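Conserved domain protein (Streptococcus pneumoniae, PDB 2FI0) is of unknown function but forms a small, mostly helical single-chain domain of the DUF1858 family. Local coordinates at residues 11-15 with 16-20; 23-26 with 27-31; 59-62 with 63-67; 69-73 with 74-78. One frame throughout, in Å; residues are numbered along the deposited sequence.

Contact 1 (11-15 with 16-20)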
loop_
_atom_site.group_PDB
_atom_site.type_symbol
_atom_site.label_atom_id
_atom_site.label_comp_id
_atom_site.label_asym_id
_atom_site.label_seq_id
_atom_site.Cartn_x
_atom_site.Cartn_y
_atom_site.Cartn_z
ATOM N N VAL A 11 0.321 2.568 6.518
ATOM C CA VAL A 11 0.214 3.433 5.345
ATOM C C VAL A 11 1.213 4.589 5.423
ATOM O O VAL A 11 1.271 5.410 4.517
ATOM C CB VAL A 11 -1.246 3.968 5.124
ATOM C CG1 VAL A 11 -2.204 2.824 4.834
ATOM C CG2 VAL A 11 -1.744 4.793 6.316
ATOM N N SER A 12 1.990 4.648 6.506
ATOM C CA SER A 12 2.942 5.733 6.714
ATOM C C SER A 12 4.386 5.385 6.397
ATOM O O SER A 12 5.242 6.235 6.543
ATOM C CB SER A 12 2.855 6.262 8.148
ATOM O OG SER A 12 3.488 5.389 9.065
ATOM N N ILE A 13 4.659 4.158 5.962
ATOM C CA ILE A 13 6.011 3.724 5.611
ATOM C C ILE A 13 6.106 3.552 4.081
ATOM O O ILE A 13 5.079 3.471 3.409
ATOM C CB ILE A 13 6.407 2.400 6.352
ATOM C CG1 ILE A 13 5.544 1.215 5.899
ATOM C CG2 ILE A 13 6.314 2.579 7.875
ATOM C CD1 ILE A 13 6.036 -0.107 6.397
ATOM N N PRO A 14 7.333 3.509 3.524
ATOM C CA PRO A 14 7.484 3.368 2.070
ATOM C C PRO A 14 6.755 2.163 1.474
ATOM O O PRO A 14 6.766 1.093 2.056
ATOM C CB PRO A 14 9.007 3.236 1.880
ATOM C CG PRO A 14 9.587 3.928 3.055
ATOM C CD PRO A 14 8.639 3.637 4.197
ATOM N N VAL A 15 6.130 2.347 0.317
ATOM C CA VAL A 15 5.319 1.287 -0.286
ATOM C C VAL A 15 6.128 -0.004 -0.529
ATOM O O VAL A 15 5.602 -1.113 -0.378
ATOM C CB VAL A 15 4.632 1.750 -1.595
ATOM C CG1 VAL A 15 3.871 0.602 -2.233
ATOM C CG2 VAL A 15 3.666 2.851 -1.302
ATOM N N ALA A 16 7.400 0.146 -0.874
ATOM C CA ALA A 16 8.293 -1.012 -1.049
ATOM C C ALA A 16 8.410 -1.885 0.219
ATOM O O ALA A 16 8.448 -3.118 0.126
ATOM C CB ALA A 16 9.669 -0.552 -1.493
ATOM N N GLU A 17 8.483 -1.249 1.388
ATOM C CA GLU A 17 8.554 -1.982 2.651
ATOM C C GLU A 17 7.264 -2.766 2.919
ATOM O O GLU A 17 7.289 -3.881 3.448
ATOM C CB GLU A 17 8.803 -1.031 3.819
ATOM C CG GLU A 17 10.175 -0.423 3.839
ATOM C CD GLU A 17 10.419 0.451 5.064
ATOM O OE1 GLU A 17 9.800 0.193 6.127
ATOM O OE2 GLU A 17 11.247 1.393 4.960
ATOM N N VAL A 18 6.141 -2.163 2.564
ATOM C CA VAL A 18 4.866 -2.840 2.668
ATOM C C VAL A 18 4.889 -4.105 1.794
ATOM O O VAL A 18 4.553 -5.179 2.259
ATOM C CB VAL A 18 3.681 -1.926 2.281
ATOM C CG1 VAL A 18 2.397 -2.705 2.294
ATOM C CG2 VAL A 18 3.583 -0.743 3.229
ATOM N N VAL A 19 5.310 -3.965 0.539
ATOM C CA VAL A 19 5.207 -5.053 -0.432
ATOM C C VAL A 19 6.201 -6.179 -0.117
ATOM O O VAL A 19 5.875 -7.348 -0.289
ATOM C CB VAL A 19 5.362 -4.531 -1.883
ATOM C CG1 VAL A 19 5.460 -5.692 -2.896
ATOM C CG2 VAL A 19 4.208 -3.629 -2.234
ATOM N N ASP A 20 7.391 -5.810 0.356
ATOM C CA ASP A 20 8.374 -6.772 0.833
ATOM C C ASP A 20 7.822 -7.642 1.957
ATOM O O ASP A 20 8.034 -8.850 1.973
ATOM C CB ASP A 20 9.643 -6.053 1.324
ATOM C CG ASP A 20 10.486 -5.493 0.182
ATOM O OD1 ASP A 20 10.325 -5.930 -0.984
ATOM O OD2 ASP A 20 11.323 -4.611 0.460
#
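Pro14 occupies the N-cap position of helix 15-21, and its carbonyl opens the first helical turn by meeting the amides of Glu17 and Val18. Both bonds are weak: Val18 N stands 3.4 Å from Pro14 O, and Glu17 N is nearer but badly bent, with an N-H...O angle of 126°. The first firm bond of the helix runs from Val19 N to Val15 O at 3.0 Å. Val15, Val18 and Val19 form the buried, apolar flank. Val15 and Val19 hold the same rotamer one turn apart, and Val15 CG1 lies 4.2 Å from Val19 CG2. Ile13 spans this flank and the solvent side: with CG1 set between its backbone N and carbonyl carbon (chi1 66°), it brings Ile13 CG1 to 3.8 Å from Val18 CG2, while its CD1 touches OE1 of Glu17, which it crosses at about a right angle. Glu17 itself is exposed. Its extended chain runs alongside the Pro14 ring, pointing the same way, and the short approach of Glu17 OE2 to Pro14 CD, 3.5 Å, lies on this solvent side. The carboxylate thus rests on apolar carbons at the helix start. Among the neighbouring elements, Val15 packs on Leu29 of helix 26-29 and on Leu52 of helix 52-59, whereas Val11 bonds through its backbone to Ile78 of strand 76-78.

Contact 2 (23-26 with 27-31)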
loop_
_atom_site.group_PDB
_atom_site.type_symbol
_atom_site.label_atom_id
_atom_site.label_comp_id
_atom_site.label_asym_id
_atom_site.label_seq_id
_atom_site.Cartn_x
_atom_site.Cartn_y
_atom_site.Cartn_z
ATOM N N PRO A 23 3.956 -9.701 0.065
ATOM C CA PRO A 23 3.976 -9.816 -1.409
ATOM C C PRO A 23 2.579 -9.928 -2.039
ATOM O O PRO A 23 2.339 -9.381 -3.108
ATOM C CB PRO A 23 4.809 -11.085 -1.673
ATOM C CG PRO A 23 5.590 -11.336 -0.421
ATOM C CD PRO A 23 4.834 -10.684 0.722
ATOM N N GLU A 24 1.668 -10.603 -1.349
ATOM C CA GLU A 24 0.270 -10.775 -1.799
ATOM C C GLU A 24 -0.528 -9.468 -1.914
ATOM O O GLU A 24 -1.555 -9.427 -2.600
ATOM C CB GLU A 24 -0.522 -11.700 -0.857
ATOM C CG GLU A 24 0.298 -12.497 0.177
ATOM C CD GLU A 24 0.783 -11.638 1.367
ATOM O OE1 GLU A 24 1.957 -11.856 1.783
ATOM O OE2 GLU A 24 0.003 -10.771 1.876
ATOM N N VAL A 25 -0.098 -8.416 -1.225
ATOM C CA VAL A 25 -0.833 -7.153 -1.269
ATOM C C VAL A 25 -0.591 -6.380 -2.574
ATOM O O VAL A 25 -1.371 -5.495 -2.902
ATOM C CB VAL A 25 -0.529 -6.261 -0.037
ATOM C CG1 VAL A 25 0.735 -5.446 -0.239
ATOM C CG2 VAL A 25 -1.726 -5.340 0.278
ATOM N N LEU A 26 0.461 -6.726 -3.325
ATOM C CA LEU A 26 0.780 -6.008 -4.570
ATOM C C LEU A 26 -0.383 -6.036 -5.575
ATOM O O LEU A 26 -0.721 -5.014 -6.167
ATOM C CB LEU A 26 2.059 -6.563 -5.215
ATOM C CG LEU A 26 2.560 -5.866 -6.487
ATOM C CD1 LEU A 26 2.786 -4.377 -6.238
ATOM C CD2 LEU A 26 3.826 -6.530 -7.002
ATOM N N GLU A 27 -1.004 -7.199 -5.734
ATOM C CA GLU A 27 -2.155 -7.380 -6.629
ATOM C C GLU A 27 -3.321 -6.436 -6.284
ATOM O O GLU A 27 -4.086 -6.016 -7.166
ATOM C CB GLU A 27 -2.632 -8.831 -6.543
ATOM C CG GLU A 27 -3.842 -9.167 -7.410
ATOM C CD GLU A 27 -4.324 -10.603 -7.226
ATOM O OE1 GLU A 27 -4.349 -11.088 -6.069
ATOM O OE2 GLU A 27 -4.690 -11.237 -8.242
ATOM N N ILE A 28 -3.452 -6.116 -4.999
ATOM C CA ILE A 28 -4.468 -5.186 -4.546
ATOM C C ILE A 28 -4.057 -3.757 -4.864
ATOM O O ILE A 28 -4.849 -2.997 -5.406
ATOM C CB ILE A 28 -4.731 -5.334 -3.033
ATOM C CG1 ILE A 28 -5.287 -6.734 -2.736
ATOM C CG2 ILE A 28 -5.702 -4.257 -2.574
ATOM C CD1 ILE A 28 -5.189 -7.145 -1.291
ATOM N N LEU A 29 -2.820 -3.405 -4.527
ATOM C CA LEU A 29 -2.319 -2.041 -4.706
ATOM C C LEU A 29 -2.331 -1.565 -6.166
ATOM O O LEU A 29 -2.591 -0.387 -6.414
ATOM C CB LEU A 29 -0.902 -1.904 -4.127
ATOM C CG LEU A 29 -0.768 -2.142 -2.612
ATOM C CD1 LEU A 29 0.680 -1.864 -2.166
ATOM C CD2 LEU A 29 -1.742 -1.305 -1.805
ATOM N N VAL A 30 -2.068 -2.463 -7.122
ATOM C CA VAL A 30 -2.049 -2.072 -8.538
ATOM C C VAL A 30 -3.439 -1.714 -9.055
ATOM O O VAL A 30 -3.571 -1.013 -10.063
ATOM C CB VAL A 30 -1.394 -3.152 -9.480
ATOM C CG1 VAL A 30 0.027 -3.484 -9.021
ATOM C CG2 VAL A 30 -2.265 -4.413 -9.594
ATOM N N GLU A 31 -4.467 -2.197 -8.363
ATOM C CA GLU A 31 -5.845 -1.803 -8.644
ATOM C C GLU A 31 -6.253 -0.528 -7.889
ATOM O O GLU A 31 -7.377 -0.070 -8.044
ATOM C CB GLU A 31 -6.805 -2.949 -8.297
ATOM C CG GLU A 31 -6.603 -4.212 -9.135
ATOM C CD GLU A 31 -6.870 -3.986 -10.624
ATOM O OE1 GLU A 31 -6.166 -4.588 -11.473
ATOM O OE2 GLU A 31 -7.783 -3.196 -10.952
HETATM O O HOH W 1 0.347 -9.726 -5.199
#
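The short helix 26-29 and the turn leading into it bring Val25, Leu26, Ile28, Leu29 and Val30 together as i to i+3 and i to i+4 neighbours. Val25 O serves two amides: Leu29 N at 3.0 Å, nearly straight on with an N-H...O angle of 163°, and Ile28 N by a weak, bent bond. Leu26 O takes Val30 N at 3.0 Å, an i to i+4 bond. Along the buried side, Val25 and Leu29 pack at a slant, the valine offering CG1 and the leucine CD1. CG1 of Val25 occupies the slot between its backbone N and carbonyl carbon (chi1 84°), which leaves CG2 to turn to the other flank, 4.2 Å from Ile28 CD1. One valine thus touches Ile28 and Leu29, with a different methyl for each. Leu26 makes a separate contact, its CD1 meeting Val30 CG1 at 4.0 Å. The buried flank is closed by other parts of the chain: Val25 lies on Val18 and Leu70, and Leu29 on Val15 and Val19 of helix 15-21. The carboxylate of Glu24 leads away from the helix, and its OE2 is hydrogen-bonded to the hydroxyl of Tyr75. At the start of the helix a water bridges the backbone, donating to Pro23 O at 2.9 Å and accepting from Glu27 N at the same distance.

Contact 3 (59-62 with 63-67)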
loop_
_atom_site.group_PDB
_atom_site.type_symbol
_atom_site.label_atom_id
_atom_site.label_comp_id
_atom_site.label_asym_id
_atom_site.label_seq_id
_atom_site.Cartn_x
_atom_site.Cartn_y
_atom_site.Cartn_z
ATOM N N ALA A 59 -1.706 9.658 -6.654
ATOM C CA ALA A 59 -2.504 8.865 -7.602
ATOM C C ALA A 59 -3.960 9.318 -7.694
ATOM O O ALA A 59 -4.699 8.860 -8.569
ATOM C CB ALA A 59 -2.447 7.392 -7.255
ATOM N N GLY A 60 -4.368 10.213 -6.797
ATOM C CA GLY A 60 -5.753 10.651 -6.720
ATOM C C GLY A 60 -6.719 9.564 -6.286
ATOM O O GLY A 60 -7.879 9.586 -6.701
ATOM N N THR A 61 -6.238 8.613 -5.476
ATOM C CA THR A 61 -7.089 7.607 -4.837
ATOM C C THR A 61 -7.382 8.048 -3.392
ATOM O O THR A 61 -6.451 8.213 -2.598
ATOM C CB THR A 61 -6.421 6.203 -4.788
ATOM O OG1 THR A 61 -5.983 5.820 -6.096
ATOM C CG2 THR A 61 -7.406 5.152 -4.264
ATOM N N PRO A 62 -8.665 8.238 -3.044
ATOM C CA PRO A 62 -8.992 8.613 -1.664
ATOM C C PRO A 62 -8.522 7.564 -0.663
ATOM O O PRO A 62 -8.636 6.370 -0.926
ATOM C CB PRO A 62 -10.523 8.713 -1.667
ATOM C CG PRO A 62 -10.905 8.842 -3.078
ATOM C CD PRO A 62 -9.870 8.112 -3.876
ATOM N N MET A 63 -7.974 8.007 0.463
ATOM C CA MET A 63 -7.499 7.069 1.482
ATOM C C MET A 63 -8.600 6.130 1.956
ATOM O O MET A 63 -8.344 4.957 2.174
ATOM C CB MET A 63 -6.885 7.800 2.690
ATOM C CG MET A 63 -6.182 6.857 3.717
ATOM S SD MET A 63 -5.086 5.547 3.018
ATOM C CE MET A 63 -4.296 6.463 1.733
ATOM N N ASP A 64 -9.817 6.634 2.118
ATOM C CA ASP A 64 -10.927 5.769 2.532
ATOM C C ASP A 64 -11.110 4.565 1.595
ATOM O O ASP A 64 -11.410 3.473 2.045
ATOM C CB ASP A 64 -12.232 6.563 2.645
ATOM C CG ASP A 64 -12.168 7.659 3.722
ATOM O OD1 ASP A 64 -13.118 8.486 3.820
ATOM O OD2 ASP A 64 -11.159 7.701 4.469
ATOM N N LYS A 65 -10.925 4.773 0.297
ATOM C CA LYS A 65 -11.029 3.706 -0.694
ATOM C C LYS A 65 -9.940 2.653 -0.450
ATOM O O LYS A 65 -10.213 1.461 -0.487
ATOM C CB LYS A 65 -10.927 4.308 -2.106
ATOM C CG LYS A 65 -10.740 3.326 -3.262
ATOM C CD LYS A 65 -12.051 2.917 -3.895
ATOM C CE LYS A 65 -11.820 2.062 -5.132
ATOM N NZ LYS A 65 -13.029 1.237 -5.410
ATOM N N ILE A 66 -8.719 3.109 -0.183
ATOM C CA ILE A 66 -7.605 2.223 0.112
ATOM C C ILE A 66 -7.809 1.451 1.395
ATOM O O ILE A 66 -7.574 0.251 1.421
ATOM C CB ILE A 66 -6.265 3.004 0.184
ATOM C CG1 ILE A 66 -5.878 3.471 -1.224
ATOM C CG2 ILE A 66 -5.151 2.131 0.805
ATOM C CD1 ILE A 66 -4.983 4.650 -1.260
ATOM N N VAL A 67 -8.253 2.137 2.453
ATOM C CA VAL A 67 -8.488 1.484 3.739
ATOM C C VAL A 67 -9.600 0.434 3.635
ATOM O O VAL A 67 -9.423 -0.690 4.078
ATOM C CB VAL A 67 -8.757 2.499 4.869
ATOM C CG1 VAL A 67 -9.121 1.787 6.177
ATOM C CG2 VAL A 67 -7.515 3.362 5.088
#
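At the N terminus of helix 63-72, with Pro62 in the N-cap position, Thr61 and Ile66 cross at about a right angle. The threonine methyl makes the contact: Thr61 CG2 sits 3.8 Å from Ile66 CG1 and 3.9 Å from Ile66 CD1, lying against the outer half of the isoleucine chain. With Thr61 CG2 anti to the backbone N (chi1 -53° for OG1), the methyl faces the helix while OG1 is left to bond to Leu32 O, outside the turn. The same methyl also touches Lys65, whose CG comes within 3.9 Å before the chain bends at chi2 and carries its amino end away. Thr61 CG2 thus touches Lys65 at CG and Ile66 at CG1 and CD1. Pro62 lies on the more exposed side, its ring loosely beside Lys65 CB. On the inner side, Met63 and Ile66 both pack on Ser56 of helix 52-59, joining the start of this helix to the one before it. Pro62 O receives two weak bonds, a bent one from Lys65 N at 3.0 Å, and a straighter but longer one from Ile66 N at 3.3 Å, N-H...O angle 159°.

Contact 4 (69-73 with 74-78)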
loop_
_atom_site.group_PDB
_atom_site.type_symbol
_atom_site.label_atom_id
_atom_site.label_comp_id
_atom_site.label_asym_id
_atom_site.label_seq_id
_atom_site.Cartn_x
_atom_site.Cartn_y
_atom_site.Cartn_z
ATOM N N THR A 69 -10.645 -1.178 0.952
ATOM C CA THR A 69 -10.175 -2.269 0.093
ATOM C C THR A 69 -9.236 -3.201 0.855
ATOM O O THR A 69 -9.382 -4.425 0.804
ATOM C CB THR A 69 -9.477 -1.718 -1.162
ATOM O OG1 THR A 69 -10.355 -0.809 -1.835
ATOM C CG2 THR A 69 -9.108 -2.850 -2.114
ATOM N N LEU A 70 -8.295 -2.616 1.585
ATOM C CA LEU A 70 -7.368 -3.406 2.369
ATOM C C LEU A 70 -8.072 -4.208 3.450
ATOM O O LEU A 70 -7.811 -5.401 3.596
ATOM C CB LEU A 70 -6.260 -2.522 2.957
ATOM C CG LEU A 70 -5.225 -1.984 1.957
ATOM C CD1 LEU A 70 -4.294 -0.968 2.649
ATOM C CD2 LEU A 70 -4.416 -3.114 1.326
ATOM N N GLU A 71 -8.978 -3.573 4.198
ATOM C CA GLU A 71 -9.781 -4.295 5.193
ATOM C C GLU A 71 -10.618 -5.417 4.570
ATOM O O GLU A 71 -10.672 -6.497 5.115
ATOM C CB GLU A 71 -10.656 -3.337 5.984
ATOM C CG GLU A 71 -9.852 -2.366 6.834
ATOM C CD GLU A 71 -10.721 -1.493 7.725
ATOM O OE1 GLU A 71 -11.875 -1.174 7.358
ATOM O OE2 GLU A 71 -10.234 -1.103 8.804
ATOM N N ALA A 72 -11.236 -5.161 3.421
ATOM C CA ALA A 72 -12.017 -6.180 2.694
ATOM C C ALA A 72 -11.198 -7.383 2.219
ATOM O O ALA A 72 -11.760 -8.412 1.912
ATOM C CB ALA A 72 -12.703 -5.555 1.491
ATOM N N ASN A 73 -9.885 -7.234 2.108
ATOM C CA ASN A 73 -9.013 -8.326 1.696
ATOM C C ASN A 73 -8.203 -8.919 2.863
ATOM O O ASN A 73 -7.246 -9.659 2.654
ATOM C CB ASN A 73 -8.107 -7.851 0.566
ATOM C CG ASN A 73 -8.854 -7.681 -0.749
ATOM O OD1 ASN A 73 -9.106 -8.660 -1.467
ATOM N ND2 ASN A 73 -9.217 -6.434 -1.075
ATOM N N GLY A 74 -8.583 -8.590 4.089
ATOM C CA GLY A 74 -8.039 -9.257 5.273
ATOM C C GLY A 74 -7.010 -8.488 6.090
ATOM O O GLY A 74 -6.489 -9.009 7.085
ATOM N N TYR A 75 -6.726 -7.251 5.710
ATOM C CA TYR A 75 -5.679 -6.490 6.370
ATOM C C TYR A 75 -6.227 -5.554 7.434
ATOM O O TYR A 75 -7.349 -5.086 7.347
ATOM C CB TYR A 75 -4.855 -5.720 5.343
ATOM C CG TYR A 75 -4.157 -6.626 4.357
ATOM C CD1 TYR A 75 -2.902 -7.159 4.645
ATOM C CD2 TYR A 75 -4.752 -6.960 3.150
ATOM C CE1 TYR A 75 -2.260 -7.997 3.751
ATOM C CE2 TYR A 75 -4.129 -7.805 2.256
ATOM C CZ TYR A 75 -2.881 -8.324 2.559
ATOM O OH TYR A 75 -2.243 -9.145 1.666
ATOM N N GLU A 76 -5.401 -5.301 8.439
ATOM C CA GLU A 76 -5.626 -4.268 9.418
ATOM C C GLU A 76 -4.697 -3.109 9.124
ATOM O O GLU A 76 -3.502 -3.298 8.987
ATOM C CB GLU A 76 -5.336 -4.826 10.810
ATOM C CG GLU A 76 -6.169 -4.198 11.889
ATOM C CD GLU A 76 -7.650 -4.561 11.755
ATOM O OE1 GLU A 76 -7.978 -5.775 11.744
ATOM O OE2 GLU A 76 -8.462 -3.625 11.639
ATOM N N VAL A 77 -5.250 -1.896 9.058
ATOM C CA VAL A 77 -4.501 -0.744 8.630
ATOM C C VAL A 77 -4.078 0.128 9.807
ATOM O O VAL A 77 -4.867 0.401 10.687
ATOM C CB VAL A 77 -5.327 0.071 7.645
ATOM C CG1 VAL A 77 -4.560 1.306 7.201
ATOM C CG2 VAL A 77 -5.707 -0.801 6.444
ATOM N N ILE A 78 -2.826 0.576 9.808
ATOM C CA ILE A 78 -2.339 1.491 10.838
ATOM C C ILE A 78 -1.623 2.652 10.173
ATOM O O ILE A 78 -1.444 2.647 8.966
ATOM C CB ILE A 78 -1.418 0.776 11.876
ATOM C CG1 ILE A 78 -0.121 0.263 11.237
ATOM C CG2 ILE A 78 -2.167 -0.390 12.544
ATOM C CD1 ILE A 78 0.862 -0.294 12.254
HETATM O O HOH W 2 -7.992 -1.595 9.810
#
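A Schellman motif ends helix 63-72 and turns the chain into strand 76-78, with Tyr75 folding back on the last helical turn. Tyr75 N binds Leu70 O at 3.0 Å and Gly74 N binds Glu71 O at 3.1 Å; Gly74 is the C-prime residue, and its positive phi makes the reversal. Leu70 O also accepts from Asn73 N, the two donors arriving from opposite faces of the carbonyl plane. Traced outward, the tyrosine first lays CB 3.4 Å from Leu70 O. CG stays near that oxygen, which lies in the ring plane at the edge. CD2 is 3.5 Å from Leu70 O and also approaches Asn73 O, and CE2 continues beside Asn73 O. At the tip, OH leaves the turn to bond to Glu24 OE2, in the turn before helix 26-29. Ile28 and Ile9 also pack on this side chain. Further along, Val77 and Leu70 cross at about a right angle, with Val77 CG2 against Leu70 CB, tying the middle residue of the strand to the buried Leu70. Asn73 folds its amide back to the helix, where ND2 donates to Thr69 O from above the carbonyl plane. On the solvent side Glu71 and Glu76 bring their carboxylates close, planes 62° apart. Their likely repulsion may be eased by a water that donates to both OE2 atoms and accepts from Val77 N at 2.9 Å.

From the N terminus the four contacts follow in series, none nested in or crossing another. Contact 1 closes the turn from strand 8-10 into helix 15-21, and contact 2 the turn into helix 26-29; helix 15-21 packs through Val15, Val18 and Val19 on helix 26-29 and on Val25 of the turn before it. Contact 3 closes the link between helices 52-59 and 63-72, on the opposite side of the chain's centre from contact 1. Contact 4 ends the helix that contact 3 begins and returns the chain to the sheet, where Val77 CG1 packs on Val11 CG1 of contact 1 and on Val67 of contact 3. Ile28 on Asn73 packs contact 2 against contact 4.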